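Local coordinates for succinoglycan biosynthesis protein (Bacillus cereus ATCC 14579, PDB 3B55) that binds calcium and, as a member of the erythromycin esterase-like family, may act as a hydrolase, its exact function being unknown, at residues A60-L65 with K94-K99. The protein carries 1 engineered substitution. Residues are numbered along the deposited sequence; the frame is centred on the assembly and turned at random.
Sequences ASLNDL and KHRIVK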
ATOM      1  N   ALA A  60      14.933 -16.319  -7.908  1.00 20.03           N
ATOM      2  CA  ALA A  60      16.380 -16.330  -7.755  1.00 20.46           C
ATOM      3  C   ALA A  60      16.744 -16.291  -6.272  1.00 23.57           C
ATOM      4  O   ALA A  60      15.936 -15.887  -5.434  1.00 23.67           O
ATOM      5  CB  ALA A  60      16.998 -15.138  -8.483  1.00 20.85           C
ATOM      6  N   SER A  61      17.960 -16.726  -5.957  1.00 22.34           N
ATOM      7  CA  SER A  61      18.454 -16.735  -4.584  1.00 21.44           C
ATOM      8  C   SER A  61      18.211 -15.380  -3.912  1.00 22.17           C
ATOM      9  O   SER A  61      18.277 -14.340  -4.560  1.00 20.15           O
ATOM     10  CB  SER A  61      19.951 -17.047  -4.593  1.00 21.54           C
ATOM     11  OG  SER A  61      20.578 -16.616  -3.399  1.00 23.95           O
ATOM     12  N   LEU A  62      17.930 -15.399  -2.613  1.00 21.64           N
ATOM     13  CA  LEU A  62      17.676 -14.174  -1.858  1.00 22.05           C
ATOM     14  C   LEU A  62      18.952 -13.615  -1.224  1.00 20.89           C
ATOM     15  O   LEU A  62      18.913 -12.620  -0.494  1.00 19.98           O
ATOM     16  CB  LEU A  62      16.638 -14.448  -0.759  1.00 22.08           C
ATOM     17  CG  LEU A  62      15.141 -14.160  -0.956  1.00 26.09           C
ATOM     18  CD1 LEU A  62      14.814 -13.837  -2.402  1.00 21.59           C
ATOM     19  CD2 LEU A  62      14.347 -15.365  -0.469  1.00 21.11           C
ATOM     20  N   ASN A  63      20.081 -14.250  -1.515  1.00 19.84           N
ATOM     21  CA  ASN A  63      21.361 -13.835  -0.949  1.00 21.68           C
ATOM     22  C   ASN A  63      21.773 -12.383  -1.122  1.00 20.63           C
ATOM     23  O   ASN A  63      22.404 -11.821  -0.231  1.00 19.69           O
ATOM     24  CB  ASN A  63      22.479 -14.737  -1.469  1.00 26.56           C
ATOM     25  CG  ASN A  63      22.576 -16.035  -0.697  1.00 32.50           C
ATOM     26  OD1 ASN A  63      23.257 -16.976  -1.115  1.00 38.27           O
ATOM     27  ND2 ASN A  63      21.905 -16.089   0.448  1.00 33.46           N
ATOM     28  N   ASP A  64      21.428 -11.764  -2.247  1.00 17.02           N
ATOM     29  CA  ASP A  64      21.812 -10.374  -2.453  1.00 16.33           C
ATOM     30  C   ASP A  64      21.030  -9.417  -1.556  1.00 14.15           C
ATOM     31  O   ASP A  64      21.384  -8.247  -1.441  1.00 14.30           O
ATOM     32  CB  ASP A  64      21.646  -9.974  -3.927  1.00 17.48           C
ATOM     33  CG  ASP A  64      20.264 -10.298  -4.476  1.00 23.10           C
ATOM     34  OD1 ASP A  64      19.428 -10.845  -3.725  1.00 27.07           O
ATOM     35  OD2 ASP A  64      20.010 -10.000  -5.662  1.00 19.87           O
ATOM     36  N   LEU A  65      19.981  -9.921  -0.911  1.00 13.12           N
ATOM     37  CA  LEU A  65      19.155  -9.098  -0.024  1.00 15.44           C
ATOM     38  C   LEU A  65      19.596  -9.133   1.444  1.00 16.27           C
ATOM     39  O   LEU A  65      19.023  -8.445   2.290  1.00 14.83           O
ATOM     40  CB  LEU A  65      17.680  -9.520  -0.142  1.00 10.37           C
ATOM     41  CG  LEU A  65      16.979  -9.028  -1.420  1.00 15.77           C
ATOM     42  CD1 LEU A  65      15.581  -9.597  -1.520  1.00 16.40           C
ATOM     43  CD2 LEU A  65      16.924  -7.510  -1.416  1.00  7.24           C
ATOM     44  N   LYS A  94       9.783  -6.205  -5.666  1.00  9.59           N
ATOM     45  CA  LYS A  94       9.088  -6.036  -4.397  1.00  8.41           C
ATOM     46  C   LYS A  94       8.673  -7.409  -3.875  1.00  9.41           C
ATOM     47  O   LYS A  94       8.590  -7.635  -2.667  1.00  7.44           O
ATOM     48  CB  LYS A  94       7.863  -5.140  -4.579  1.00 10.19           C
ATOM     49  CG  LYS A  94       8.196  -3.655  -4.575  1.00  4.77           C
ATOM     50  CD  LYS A  94       6.934  -2.810  -4.642  1.00  9.46           C
ATOM     51  CE  LYS A  94       6.001  -3.108  -3.473  1.00  6.94           C
ATOM     52  NZ  LYS A  94       4.760  -2.290  -3.575  1.00  7.34           N
ATOM     53  N   HIS A  95       8.420  -8.320  -4.807  1.00  7.72           N
ATOM     54  CA  HIS A  95       8.038  -9.682  -4.478  1.00  8.27           C
ATOM     55  C   HIS A  95       9.231 -10.336  -3.768  1.00  9.29           C
ATOM     56  O   HIS A  95       9.080 -10.976  -2.726  1.00  8.52           O
ATOM     57  CB  HIS A  95       7.677 -10.421  -5.776  1.00  8.84           C
ATOM     58  CG  HIS A  95       7.284 -11.856  -5.590  1.00 10.39           C
ATOM     59  ND1 HIS A  95       6.743 -12.608  -6.612  1.00  7.31           N
ATOM     60  CD2 HIS A  95       7.399 -12.690  -4.530  1.00  9.10           C
ATOM     61  CE1 HIS A  95       6.547 -13.846  -6.192  1.00  8.71           C
ATOM     62  NE2 HIS A  95       6.937 -13.923  -4.933  1.00 11.08           N
ATOM     63  N   ARG A  96      10.420 -10.152  -4.330  1.00  9.73           N
ATOM     64  CA  ARG A  96      11.629 -10.720  -3.751  1.00  6.74           C
ATOM     65  C   ARG A  96      11.878 -10.225  -2.326  1.00  9.79           C
ATOM     66  O   ARG A  96      12.314 -10.987  -1.462  1.00 11.37           O
ATOM     67  CB  ARG A  96      12.840 -10.371  -4.609  1.00  4.89           C
ATOM     68  CG  ARG A  96      12.778 -10.852  -6.054  1.00 10.31           C
ATOM     69  CD  ARG A  96      14.159 -10.740  -6.668  1.00 15.86           C
ATOM     70  NE  ARG A  96      15.104 -11.561  -5.911  1.00 26.19           N
ATOM     71  CZ  ARG A  96      16.344 -11.197  -5.609  1.00 24.96           C
ATOM     72  NH1 ARG A  96      16.806 -10.014  -6.002  1.00 31.34           N
ATOM     73  NH2 ARG A  96      17.118 -12.009  -4.901  1.00 17.78           N
ATOM     74  N   ILE A  97      11.617  -8.943  -2.094  1.00  9.73           N
ATOM     75  CA  ILE A  97      11.816  -8.345  -0.780  1.00  9.97           C
ATOM     76  C   ILE A  97      10.841  -8.918   0.242  1.00  9.79           C
ATOM     77  O   ILE A  97      11.230  -9.247   1.365  1.00 12.34           O
ATOM     78  CB  ILE A  97      11.658  -6.808  -0.848  1.00 10.26           C
ATOM     79  CG1 ILE A  97      12.699  -6.239  -1.822  1.00  9.53           C
ATOM     80  CG2 ILE A  97      11.819  -6.201   0.534  1.00  6.31           C
ATOM     81  CD1 ILE A  97      12.558  -4.769  -2.093  1.00 13.04           C
ATOM     82  N   VAL A  98       9.575  -9.026  -0.142  1.00  6.42           N
ATOM     83  CA  VAL A  98       8.580  -9.601   0.752  1.00  8.77           C
ATOM     84  C   VAL A  98       9.088 -10.977   1.160  1.00  8.90           C
ATOM     85  O   VAL A  98       9.098 -11.319   2.341  1.00 11.16           O
ATOM     86  CB  VAL A  98       7.214  -9.752   0.052  1.00  9.77           C
ATOM     87  CG1 VAL A  98       6.230 -10.458   0.970  1.00 10.57           C
ATOM     88  CG2 VAL A  98       6.683  -8.380  -0.335  1.00  6.88           C
ATOM     89  N   LYS A  99       9.512 -11.752   0.164  1.00 11.10           N
ATOM     90  CA  LYS A  99      10.046 -13.095   0.375  1.00 11.89           C
ATOM     91  C   LYS A  99      11.143 -13.079   1.431  1.00 10.53           C
ATOM     92  O   LYS A  99      11.157 -13.903   2.339  1.00  8.84           O
ATOM     93  CB  LYS A  99      10.651 -13.634  -0.916  1.00 13.69           C
ATOM     94  CG  LYS A  99       9.748 -14.513  -1.751  1.00 19.29           C
ATOM     95  CD  LYS A  99      10.590 -15.201  -2.810  1.00 17.39           C
ATOM     96  CE  LYS A  99       9.854 -16.344  -3.466  1.00 30.56           C
ATOM     97  NZ  LYS A  99      10.747 -17.075  -4.402  1.00 27.57           N
TER
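An end-on, bidentate arginine-carboxylate salt bridge ties the loop 60-65, which closes with a 3-10 turn, to helix 88-104 of this erythromycin esterase-like fold, at a distance from the calcium site. The Arg96 chain bends at chi3 (60°) and crosses the Asp64 side chain at about a right angle. Arg96 NH2 donates to Asp64 OD1 at 2.8 Å, and Arg96 NH1 to Asp64 OD2 at 3.2 Å. Both acceptors use syn lone pairs and lie close to the guanidinium plane, yet the carboxylate plane is turned 43° from it, so the fork is twisted rather than flat. Asp64 CG sits in the crowded position between backbone N and carbonyl carbon (chi1 52°). Asp64 OD2 also accepts from the backbone N of Lys54, which helps fix the carboxylate. The loop is braced internally by an ST turn, Asn63 N donating to Ser61 OG, and by a bond from Leu65 N to Leu62 O.

Leucine methyl groups pack around the charged pair. Leu65 CD1 lies over one face of the guanidinium and reaches Arg96 O at 3.6 Å, while Leu65 CD2 makes an apolar contact with Ile97 CG1. Leu62 slides past Arg96 in the opposite direction, Leu62 CD1 coming to 3.9 Å from Arg96 NH2. It crosses Lys99, whose NZ bonds to Pro58 O, at about a right angle, Leu62 CD2 meeting Lys99 CB at 4.1 Å.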